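Local coordinates for protein 6-phospho-alpha-glucosidase (PDB 6VC6) that probably hydrolyses 6-phospho-alpha-glucosides as a family 4 glycosidase, binding NAD, a manganese ion and a phosphorylated glucose, at residues Gly88-Pro91 with Met92-Glu95; Pro279-Arg283 with Ala284-Ile288; Asp427-Ile430 with Glu431-Lys434. One frame throughout, in Å; residues are numbered along the deposited sequence.

Contact 1. Residues Gly88-Pro91 with Met92-Glu95; sequences GGLP and MRRE. With G6P (6-O-phosphono-alpha-D-glucopyranose), chain F.
The N-terminal end of helix 89-102 carries Leu-90 and Arg-93 side by side, the leucine to the NAD and the arginine to the sugar phosphate. Both side chains point the same way, and Leu-90 CD2 lies 3.8 Å from Arg-93 CD. The same methyl sits at the edge of the guanidinium group. Leu-90 also touches the bound NAD, so this leucine borders cofactor and arginine together. Arg-93 has CG anti to the backbone N (chi1 179°) and stays extended to NE, which carries the guanidinium straight out from the helix to the phosphate of 6-O-phosphono-alpha-D-glucopyranose. It grips the phosphate with two bonds. Arg-93 NH1 donates to O1P at 2.9 Å, and Arg-93 NH2 donates to O2P at 2.8 Å. Both are nearly straight, and the phosphorus lies in the guanidinium plane. A salt bridge from Arg-93 NE to Glu-97 fixes the rotation of the group. The backbone below is helical: Arg-94 N donates to Leu-90 O at 2.9 Å. Arg-93 N reaches Gly-89 O at 3.2 Å, in the carbonyl plane. Met-92, a selenomethionine, touches Gly-88 with CG, 3.3 Å from Gly-88 O, and its end then turns away toward Asn-433. The arrangement is a bidentate arginine-phosphate interaction, set on the helix after strand 80-83 of the Rossmann-type NAD-binding fold of family 4 glycosidases.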
ATOM      1  N   GLY A  88       7.021  -8.941 -10.027  1.00 37.90           N
ATOM      2  CA  GLY A  88       7.848  -8.403 -11.084  1.00 37.26           C
ATOM      3  C   GLY A  88       8.993  -7.536 -10.610  1.00 42.96           C
ATOM      4  O   GLY A  88       9.912  -7.267 -11.394  1.00 44.09           O
ATOM      5  N   GLY A  89       8.967  -7.086  -9.359  1.00 35.95           N
ATOM      6  CA  GLY A  89      10.054  -6.299  -8.810  1.00 37.91           C
ATOM      7  C   GLY A  89      10.129  -4.904  -9.408  1.00 41.24           C
ATOM      8  O   GLY A  89       9.327  -4.494 -10.248  1.00 40.96           O
ATOM      9  N   LEU A  90      11.128  -4.161  -8.938  1.00 38.81           N
ATOM     10  CA  LEU A  90      11.351  -2.814  -9.449  1.00 38.36           C
ATOM     11  C   LEU A  90      11.680  -2.758 -10.942  1.00 37.15           C
ATOM     12  O   LEU A  90      11.319  -1.750 -11.574  1.00 37.14           O
ATOM     13  CB  LEU A  90      12.456  -2.133  -8.628  1.00 46.01           C
ATOM     14  CG  LEU A  90      12.068  -1.783  -7.189  1.00 40.49           C
ATOM     15  CD1 LEU A  90      13.275  -1.295  -6.403  1.00 41.78           C
ATOM     16  CD2 LEU A  90      10.955  -0.745  -7.171  1.00 40.58           C
ATOM     17  N   PRO A  91      12.358  -3.743 -11.553  1.00 40.56           N
ATOM     18  CA  PRO A  91      12.516  -3.694 -13.018  1.00 42.22           C
ATOM     19  C   PRO A  91      11.202  -3.596 -13.775  1.00 38.04           C
ATOM     20  O   PRO A  91      11.143  -2.924 -14.813  1.00 40.56           O
ATOM     21  CB  PRO A  91      13.254  -5.003 -13.327  1.00 38.30           C
ATOM     22  CG  PRO A  91      14.065  -5.249 -12.117  1.00 37.96           C
ATOM     23  CD  PRO A  91      13.234  -4.769 -10.955  1.00 41.00           C
HETATM   24  N   MSE A  92      10.145  -4.240 -13.291  1.00 40.64           N
HETATM   25  CA  MSE A  92       8.856  -4.186 -13.972  1.00 38.92           C
HETATM   26  C   MSE A  92       8.104  -2.902 -13.626  1.00 38.76           C
HETATM   27  O   MSE A  92       7.300  -2.416 -14.422  1.00 36.02           O
HETATM   28  CB  MSE A  92       8.006  -5.411 -13.626  1.00 36.96           C
HETATM   29  CG  MSE A  92       8.452  -6.687 -14.329  1.00 38.64           C
HETATM   30 SE   MSE A  92       8.687  -6.476 -16.261  1.00 55.52          SE
HETATM   31  CE  MSE A  92       6.904  -5.833 -16.724  1.00 41.31           C
ATOM     32  N   ARG A  93       8.364  -2.355 -12.436  1.00 35.69           N
ATOM     33  CA  ARG A  93       7.847  -1.027 -12.115  1.00 42.04           C
ATOM     34  C   ARG A  93       8.433   0.018 -13.055  1.00 35.98           C
ATOM     35  O   ARG A  93       7.750   0.974 -13.441  1.00 35.85           O
ATOM     36  CB  ARG A  93       8.155  -0.673 -10.659  1.00 35.23           C
ATOM     37  CG  ARG A  93       7.665   0.709 -10.242  1.00 34.89           C
ATOM     38  CD  ARG A  93       8.094   1.062  -8.825  1.00 37.52           C
ATOM     39  NE  ARG A  93       7.557   2.351  -8.397  1.00 35.44           N
ATOM     40  CZ  ARG A  93       7.736   2.874  -7.188  1.00 39.18           C
ATOM     41  NH1 ARG A  93       8.442   2.217  -6.277  1.00 36.16           N
ATOM     42  NH2 ARG A  93       7.209   4.053  -6.888  1.00 35.07           N
ATOM     43  N   ARG A  94       9.700  -0.155 -13.433  1.00 38.81           N
ATOM     44  CA  ARG A  94      10.322   0.729 -14.413  1.00 40.92           C
ATOM     45  C   ARG A  94       9.590   0.663 -15.749  1.00 38.18           C
ATOM     46  O   ARG A  94       9.314   1.694 -16.372  1.00 39.07           O
ATOM     47  CB  ARG A  94      11.794   0.352 -14.581  1.00 44.73           C
ATOM     48  CG  ARG A  94      12.652   1.405 -15.254  1.00 44.95           C
ATOM     49  CD  ARG A  94      14.105   0.961 -15.295  1.00 48.99           C
ATOM     50  NE  ARG A  94      14.995   2.025 -15.744  1.00 54.29           N
ATOM     51  CZ  ARG A  94      15.290   2.265 -17.018  1.00 57.82           C
ATOM     52  NH1 ARG A  94      14.762   1.513 -17.974  1.00 56.77           N
ATOM     53  NH2 ARG A  94      16.111   3.257 -17.335  1.00 61.33           N
ATOM     54  N   GLU A  95       9.263  -0.552 -16.200  1.00 35.71           N
ATOM     55  CA  GLU A  95       8.538  -0.706 -17.458  1.00 38.08           C
ATOM     56  C   GLU A  95       7.136  -0.116 -17.366  1.00 41.76           C
ATOM     57  O   GLU A  95       6.635   0.460 -18.337  1.00 42.40           O
ATOM     58  CB  GLU A  95       8.473  -2.183 -17.848  1.00 40.21           C
ATOM     59  CG  GLU A  95       9.828  -2.830 -18.084  1.00 39.35           C
ATOM     60  CD  GLU A  95      10.426  -2.461 -19.428  1.00 49.24           C
ATOM     61  OE1 GLU A  95       9.664  -2.038 -20.323  1.00 48.17           O
ATOM     62  OE2 GLU A  95      11.656  -2.597 -19.592  1.00 58.03           O
TER
HETATM   63  C1  G6P F 502       2.882   5.753  -0.694  1.00 41.07           C
HETATM   64  C2  G6P F 502       1.852   4.615  -0.724  1.00 40.99           C
HETATM   65  C3  G6P F 502       2.415   3.267  -1.137  1.00 37.01           C
HETATM   66  C4  G6P F 502       3.381   3.468  -2.281  1.00 44.51           C
HETATM   67  C5  G6P F 502       4.580   4.218  -1.732  1.00 39.51           C
HETATM   68  C6  G6P F 502       5.535   4.550  -2.871  1.00 40.70           C
HETATM   69  O1  G6P F 502       2.894   6.349   0.610  1.00 46.74           O
HETATM   70  O2  G6P F 502       1.246   4.491   0.570  1.00 42.25           O
HETATM   71  O3  G6P F 502       1.365   2.380  -1.533  1.00 41.11           O
HETATM   72  O4  G6P F 502       3.791   2.195  -2.788  1.00 36.86           O
HETATM   73  O5  G6P F 502       4.233   5.456  -1.101  1.00 43.75           O
HETATM   74  O6  G6P F 502       6.848   4.695  -2.340  1.00 48.85           O
HETATM   75  P   G6P F 502       8.123   4.742  -3.318  1.00 39.36           P
HETATM   76  O1P G6P F 502       8.422   3.281  -3.554  1.00 38.52           O
HETATM   77  O2P G6P F 502       7.637   5.487  -4.540  1.00 37.92           O
HETATM   78  O3P G6P F 502       9.163   5.492  -2.521  1.00 38.09           O
HETATM   79  O   HOH W   1      13.120  -2.659 -16.512  1.00 40.72           O

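Contact 2. Residues Pro279-Arg283 with Ala284-Ile288; sequences PDYTR and ADEVI. With G6P (6-O-phosphono-alpha-D-glucopyranose), chain F.
Arg-283 and Glu-286 pair in the first turn of helix 283-289, beside the phosphate of 6-O-phosphono-alpha-D-glucopyranose. Arg-283 NE donates almost straight to O2P of the ligand at 3.0 Å, and Arg-283 NH2 bonds O3P. Its third nitrogen, NH1, makes a salt bridge to Glu-286 OE2 at 3.0 Å. The guanidinium and carboxylate planes stand 78° apart, and NH1 meets the oxygen on its anti side, out of the carboxylate plane. A bend at chi2 (58°) turns the arginine chain so that Val-287 CG2 lies over one guanidinium face. NH1 also makes a salt bridge to Asp-238, and Glu-286 OE2 a hydrogen bond with Ser-240 OG. A leucine in place of Arg-283 would probably leave O2P and O3P each short of a donor and Glu-286 without this mate. Further out, Thr-282 is the N-cap of the helix. Its OG1 hydrogen-bonds Glu-97. Asp-285 OD1 makes a salt bridge to Arg-94, and its OD2 also bonds His-98. Asp-285 CB lies over one face of the Tyr-281 ring in a CH-pi contact, 3.9 Å from the ring centroid. The capping bond runs from Thr-282 N to the anti lone pair of Asp-285 OD2, at 3.0 Å.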
ATOM      1  N   PRO A 279      10.113  11.236 -18.507  1.00 40.69           N
ATOM      2  CA  PRO A 279       9.808   9.912 -19.071  1.00 41.59           C
ATOM      3  C   PRO A 279      10.995   8.964 -19.099  1.00 46.66           C
ATOM      4  O   PRO A 279      10.788   7.749 -19.208  1.00 46.02           O
ATOM      5  CB  PRO A 279       9.324  10.233 -20.494  1.00 40.90           C
ATOM      6  CG  PRO A 279       9.092  11.725 -20.520  1.00 42.64           C
ATOM      7  CD  PRO A 279      10.042  12.298 -19.522  1.00 41.58           C
ATOM      8  N   ASP A 280      12.225   9.469 -19.006  1.00 42.13           N
ATOM      9  CA  ASP A 280      13.412   8.632 -19.128  1.00 48.39           C
ATOM     10  C   ASP A 280      14.097   8.347 -17.797  1.00 40.21           C
ATOM     11  O   ASP A 280      14.932   7.439 -17.734  1.00 42.61           O
ATOM     12  CB  ASP A 280      14.412   9.277 -20.096  1.00 44.27           C
ATOM     13  CG  ASP A 280      13.965   9.179 -21.543  1.00 46.77           C
ATOM     14  OD1 ASP A 280      13.693   8.051 -22.007  1.00 55.83           O
ATOM     15  OD2 ASP A 280      13.880  10.227 -22.217  1.00 47.13           O
ATOM     16  N   TYR A 281      13.776   9.094 -16.743  1.00 40.33           N
ATOM     17  CA  TYR A 281      14.265   8.820 -15.391  1.00 41.52           C
ATOM     18  C   TYR A 281      13.066   8.923 -14.455  1.00 43.00           C
ATOM     19  O   TYR A 281      12.647  10.026 -14.092  1.00 43.39           O
ATOM     20  CB  TYR A 281      15.379   9.781 -14.986  1.00 43.59           C
ATOM     21  CG  TYR A 281      16.064   9.395 -13.694  1.00 42.76           C
ATOM     22  CD1 TYR A 281      17.018   8.385 -13.666  1.00 41.49           C
ATOM     23  CD2 TYR A 281      15.753  10.035 -12.501  1.00 40.90           C
ATOM     24  CE1 TYR A 281      17.647   8.028 -12.488  1.00 42.88           C
ATOM     25  CE2 TYR A 281      16.376   9.684 -11.318  1.00 41.58           C
ATOM     26  CZ  TYR A 281      17.321   8.680 -11.316  1.00 43.86           C
ATOM     27  OH  TYR A 281      17.943   8.325 -10.141  1.00 46.17           O
ATOM     28  N   THR A 282      12.519   7.776 -14.064  1.00 43.81           N
ATOM     29  CA  THR A 282      11.256   7.720 -13.351  1.00 43.38           C
ATOM     30  C   THR A 282      11.478   7.430 -11.867  1.00 42.65           C
ATOM     31  O   THR A 282      12.608   7.296 -11.390  1.00 41.89           O
ATOM     32  CB  THR A 282      10.342   6.669 -13.982  1.00 39.23           C
ATOM     33  OG1 THR A 282      10.940   5.374 -13.850  1.00 38.05           O
ATOM     34  CG2 THR A 282      10.123   6.974 -15.455  1.00 40.14           C
ATOM     35  N   ARG A 283      10.366   7.332 -11.132  1.00 45.18           N
ATOM     36  CA  ARG A 283      10.438   7.102  -9.691  1.00 40.49           C
ATOM     37  C   ARG A 283      11.064   5.749  -9.377  1.00 40.00           C
ATOM     38  O   ARG A 283      11.782   5.607  -8.379  1.00 39.47           O
ATOM     39  CB  ARG A 283       9.039   7.208  -9.080  1.00 46.36           C
ATOM     40  CG  ARG A 283       8.964   6.865  -7.599  1.00 40.63           C
ATOM     41  CD  ARG A 283       9.871   7.756  -6.764  1.00 43.28           C
ATOM     42  NE  ARG A 283       9.881   7.351  -5.361  1.00 43.83           N
ATOM     43  CZ  ARG A 283      10.730   7.820  -4.452  1.00 47.05           C
ATOM     44  NH1 ARG A 283      11.646   8.714  -4.796  1.00 44.16           N
ATOM     45  NH2 ARG A 283      10.664   7.392  -3.198  1.00 35.82           N
ATOM     46  N   ALA A 284      10.805   4.741 -10.215  1.00 39.91           N
ATOM     47  CA  ALA A 284      11.444   3.444 -10.025  1.00 39.93           C
ATOM     48  C   ALA A 284      12.959   3.563 -10.113  1.00 43.54           C
ATOM     49  O   ALA A 284      13.688   2.880  -9.383  1.00 41.08           O
ATOM     50  CB  ALA A 284      10.923   2.440 -11.052  1.00 40.49           C
ATOM     51  N   ASP A 285      13.452   4.434 -10.998  1.00 41.18           N
ATOM     52  CA  ASP A 285      14.886   4.689 -11.061  1.00 43.37           C
ATOM     53  C   ASP A 285      15.367   5.438  -9.823  1.00 42.49           C
ATOM     54  O   ASP A 285      16.484   5.206  -9.345  1.00 40.01           O
ATOM     55  CB  ASP A 285      15.225   5.471 -12.330  1.00 39.85           C
ATOM     56  CG  ASP A 285      14.857   4.720 -13.593  1.00 45.23           C
ATOM     57  OD1 ASP A 285      15.315   3.568 -13.756  1.00 41.69           O
ATOM     58  OD2 ASP A 285      14.111   5.280 -14.424  1.00 42.00           O
ATOM     59  N   GLU A 286      14.537   6.343  -9.293  1.00 40.16           N
ATOM     60  CA  GLU A 286      14.889   7.039  -8.058  1.00 42.37           C
ATOM     61  C   GLU A 286      15.017   6.063  -6.897  1.00 42.49           C
ATOM     62  O   GLU A 286      15.928   6.186  -6.069  1.00 42.85           O
ATOM     63  CB  GLU A 286      13.844   8.105  -7.729  1.00 48.54           C
ATOM     64  CG  GLU A 286      13.587   9.121  -8.823  1.00 49.38           C
ATOM     65  CD  GLU A 286      12.406  10.015  -8.500  1.00 53.43           C
ATOM     66  OE1 GLU A 286      11.721  10.464  -9.443  1.00 52.74           O
ATOM     67  OE2 GLU A 286      12.159  10.264  -7.301  1.00 46.38           O
ATOM     68  N   VAL A 287      14.106   5.091  -6.817  1.00 43.50           N
ATOM     69  CA  VAL A 287      14.175   4.089  -5.760  1.00 43.30           C
ATOM     70  C   VAL A 287      15.391   3.197  -5.951  1.00 41.07           C
ATOM     71  O   VAL A 287      16.097   2.875  -4.987  1.00 40.24           O
ATOM     72  CB  VAL A 287      12.876   3.267  -5.712  1.00 40.86           C
ATOM     73  CG1 VAL A 287      13.012   2.117  -4.724  1.00 37.98           C
ATOM     74  CG2 VAL A 287      11.698   4.156  -5.349  1.00 41.73           C
ATOM     75  N   ILE A 288      15.656   2.780  -7.191  1.00 40.46           N
ATOM     76  CA  ILE A 288      16.839   1.966  -7.436  1.00 44.10           C
ATOM     77  C   ILE A 288      18.097   2.732  -7.052  1.00 42.97           C
ATOM     78  O   ILE A 288      18.984   2.189  -6.391  1.00 43.40           O
ATOM     79  CB  ILE A 288      16.877   1.484  -8.896  1.00 46.29           C
ATOM     80  CG1 ILE A 288      15.762   0.465  -9.139  1.00 47.35           C
ATOM     81  CG2 ILE A 288      18.222   0.839  -9.205  1.00 46.19           C
ATOM     82  CD1 ILE A 288      15.621   0.036 -10.586  1.00 41.55           C
TER
HETATM   83  C1  G6P F 502       2.882   5.753  -0.694  1.00 41.07           C
HETATM   84  C2  G6P F 502       1.852   4.615  -0.724  1.00 40.99           C
HETATM   85  C3  G6P F 502       2.415   3.267  -1.137  1.00 37.01           C
HETATM   86  C4  G6P F 502       3.381   3.468  -2.281  1.00 44.51           C
HETATM   87  C5  G6P F 502       4.580   4.218  -1.732  1.00 39.51           C
HETATM   88  C6  G6P F 502       5.535   4.550  -2.871  1.00 40.70           C
HETATM   89  O1  G6P F 502       2.894   6.349   0.610  1.00 46.74           O
HETATM   90  O2  G6P F 502       1.246   4.491   0.570  1.00 42.25           O
HETATM   91  O3  G6P F 502       1.365   2.380  -1.533  1.00 41.11           O
HETATM   92  O4  G6P F 502       3.791   2.195  -2.788  1.00 36.86           O
HETATM   93  O5  G6P F 502       4.233   5.456  -1.101  1.00 43.75           O
HETATM   94  O6  G6P F 502       6.848   4.695  -2.340  1.00 48.85           O
HETATM   95  P   G6P F 502       8.123   4.742  -3.318  1.00 39.36           P
HETATM   96  O1P G6P F 502       8.422   3.281  -3.554  1.00 38.52           O
HETATM   97  O2P G6P F 502       7.637   5.487  -4.540  1.00 37.92           O
HETATM   98  O3P G6P F 502       9.163   5.492  -2.521  1.00 38.09           O

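Contact 3. Residues Asp427-Ile430 with Glu431-Lys434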
ATOM      1  N   ASP A 427      -1.662  -3.071 -25.555  1.00 36.05           N
ATOM      2  CA  ASP A 427      -0.869  -3.952 -26.404  1.00 39.10           C
ATOM      3  C   ASP A 427       0.605  -3.905 -26.023  1.00 36.83           C
ATOM      4  O   ASP A 427       1.293  -4.933 -26.043  1.00 39.72           O
ATOM      5  CB  ASP A 427      -1.056  -3.575 -27.873  1.00 39.66           C
ATOM      6  CG  ASP A 427      -2.417  -3.975 -28.407  1.00 44.36           C
ATOM      7  OD1 ASP A 427      -3.160  -4.671 -27.684  1.00 40.27           O
ATOM      8  OD2 ASP A 427      -2.745  -3.594 -29.551  1.00 43.86           O
ATOM      9  N   ALA A 428       1.106  -2.720 -25.666  1.00 36.82           N
ATOM     10  CA  ALA A 428       2.497  -2.607 -25.238  1.00 37.43           C
ATOM     11  C   ALA A 428       2.735  -3.311 -23.910  1.00 39.39           C
ATOM     12  O   ALA A 428       3.818  -3.867 -23.692  1.00 39.26           O
ATOM     13  CB  ALA A 428       2.899  -1.136 -25.140  1.00 37.30           C
HETATM   14  N   MSE A 429       1.747  -3.307 -23.020  1.00 35.74           N
HETATM   15  CA  MSE A 429       1.879  -3.942 -21.713  1.00 40.98           C
HETATM   16  C   MSE A 429       1.870  -5.463 -21.832  1.00 38.19           C
HETATM   17  O   MSE A 429       2.604  -6.154 -21.126  1.00 38.40           O
HETATM   18  CB  MSE A 429       0.754  -3.488 -20.780  1.00 42.12           C
HETATM   19  CG  MSE A 429       0.686  -1.987 -20.554  1.00 62.24           C
HETATM   20 SE   MSE A 429       1.749  -1.359 -19.055  1.00 88.40          SE
HETATM   21  CE  MSE A 429       3.456  -1.173 -19.956  1.00 38.45           C
ATOM     22  N   ILE A 430       1.027  -5.973 -22.733  1.00 38.75           N
ATOM     23  CA  ILE A 430       0.911  -7.418 -22.924  1.00 36.70           C
ATOM     24  C   ILE A 430       2.251  -8.011 -23.340  1.00 40.50           C
ATOM     25  O   ILE A 430       2.617  -9.116 -22.918  1.00 42.46           O
ATOM     26  CB  ILE A 430      -0.194  -7.728 -23.953  1.00 38.88           C
ATOM     27  CG1 ILE A 430      -1.576  -7.460 -23.354  1.00 37.53           C
ATOM     28  CG2 ILE A 430      -0.099  -9.170 -24.440  1.00 37.50           C
ATOM     29  CD1 ILE A 430      -2.708  -7.612 -24.346  1.00 38.86           C
ATOM     30  N   GLU A 431       3.014  -7.280 -24.155  1.00 40.65           N
ATOM     31  CA  GLU A 431       4.271  -7.808 -24.674  1.00 48.01           C
ATOM     32  C   GLU A 431       5.325  -7.916 -23.577  1.00 45.68           C
ATOM     33  O   GLU A 431       5.968  -8.961 -23.423  1.00 47.18           O
ATOM     34  CB  GLU A 431       4.771  -6.928 -25.820  1.00 51.81           C
ATOM     35  CG  GLU A 431       5.574  -7.668 -26.881  1.00 60.70           C
ATOM     36  CD  GLU A 431       4.726  -8.613 -27.713  1.00 69.78           C
ATOM     37  OE1 GLU A 431       5.303  -9.519 -28.352  1.00 76.93           O
ATOM     38  OE2 GLU A 431       3.486  -8.461 -27.724  1.00 67.14           O
ATOM     39  N   VAL A 432       5.519  -6.846 -22.802  1.00 38.76           N
ATOM     40  CA  VAL A 432       6.560  -6.855 -21.779  1.00 38.61           C
ATOM     41  C   VAL A 432       6.168  -7.696 -20.570  1.00 44.04           C
ATOM     42  O   VAL A 432       7.048  -8.171 -19.844  1.00 40.84           O
ATOM     43  CB  VAL A 432       6.904  -5.419 -21.342  1.00 43.56           C
ATOM     44  CG1 VAL A 432       7.788  -4.746 -22.382  1.00 43.09           C
ATOM     45  CG2 VAL A 432       5.637  -4.614 -21.105  1.00 41.98           C
ATOM     46  N   ASN A 433       4.870  -7.890 -20.330  1.00 43.81           N
ATOM     47  CA  ASN A 433       4.381  -8.708 -19.226  1.00 44.16           C
ATOM     48  C   ASN A 433       4.050 -10.130 -19.667  1.00 45.11           C
ATOM     49  O   ASN A 433       3.097 -10.728 -19.155  1.00 48.02           O
ATOM     50  CB  ASN A 433       3.151  -8.060 -18.589  1.00 39.50           C
ATOM     51  CG  ASN A 433       3.496  -6.853 -17.744  1.00 42.73           C
ATOM     52  OD1 ASN A 433       3.820  -6.981 -16.565  1.00 38.89           O
ATOM     53  ND2 ASN A 433       3.416  -5.670 -18.341  1.00 34.28           N
ATOM     54  N   LYS A 434       4.833 -10.687 -20.594  1.00 45.89           N
ATOM     55  CA  LYS A 434       4.433 -11.911 -21.285  1.00 50.01           C
ATOM     56  C   LYS A 434       4.215 -13.068 -20.317  1.00 54.07           C
ATOM     57  O   LYS A 434       3.191 -13.757 -20.376  1.00 66.80           O
ATOM     58  CB  LYS A 434       5.476 -12.286 -22.336  1.00 52.60           C
ATOM     59  CG  LYS A 434       4.943 -13.214 -23.413  1.00 67.15           C
ATOM     60  CD  LYS A 434       4.532 -12.433 -24.646  1.00 71.36           C
ATOM     61  CE  LYS A 434       5.686 -12.351 -25.625  1.00 73.29           C
ATOM     62  NZ  LYS A 434       5.601 -11.143 -26.476  1.00 71.41           N
TER
HETATM   63  O   HOH W   2       0.846  -7.111 -27.635  1.00 38.19           O
HETATM   64  O   HOH W   3       1.080 -10.806 -21.298  1.00 41.58           O
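The flat amide of Asn-433 meets Met-429 edge-on: its ND2 donates to Met-429 O at 2.9 Å, with that oxygen in the amide plane. This closes the C-terminal end of helix 419-432, where Asn-433 is the first residue to leave helical angles. CG lies beside the backbone N (chi1 -74°), which folds the amide back along the last turn. Asn-433 N donates to the same oxygen at 3.0 Å. One carbonyl at the helix end is therefore held by two donors of one residue. The other end of the amide, OD1, accepts from Arg-121 NH1, so both polar atoms are used and the flip of the amide is settled. Apolar packing is light here: the methyl CE of selenomethionine Met-429 lies 4.2 Å from Val-432 CG2. That same CG2 also sits 3.2 Å from Ala-428 O. These side chains lie against Ile-99 of helix 89-102. On the exposed side Lys-434 curls back to Glu-431 in a salt bridge. The Asp-427 carbonyl receives only a weak bond from Glu-431 N, and a water joins it to Glu-431 OE2. A second water spans the end of the helix, donating to Ile-430 O at 2.8 Å and weakly to Asn-433 O.

Contacts 1 and 2 share the sugar phosphate site, and each gives it an arginine. They also meet directly: Arg-94 NE and Asp-285 OD1 form a short salt bridge, and Ala-284 CB packs on Arg-93 CG. Their chemistry is ionic, with arginines and carboxylates ordered around one anion. Contact 3 lies nearer the surface, with three of its eight residues exposed. It is a helix end closed by an amide and waters, and it does not touch contact 2. Helix 89-102 joins all three. Its Arg-93 reaches the ligand and its Arg-94 the helix of contact 2, while Met-92 CE packs on Asn-433 OD1 at 3.3 Å toward the C-terminal helix.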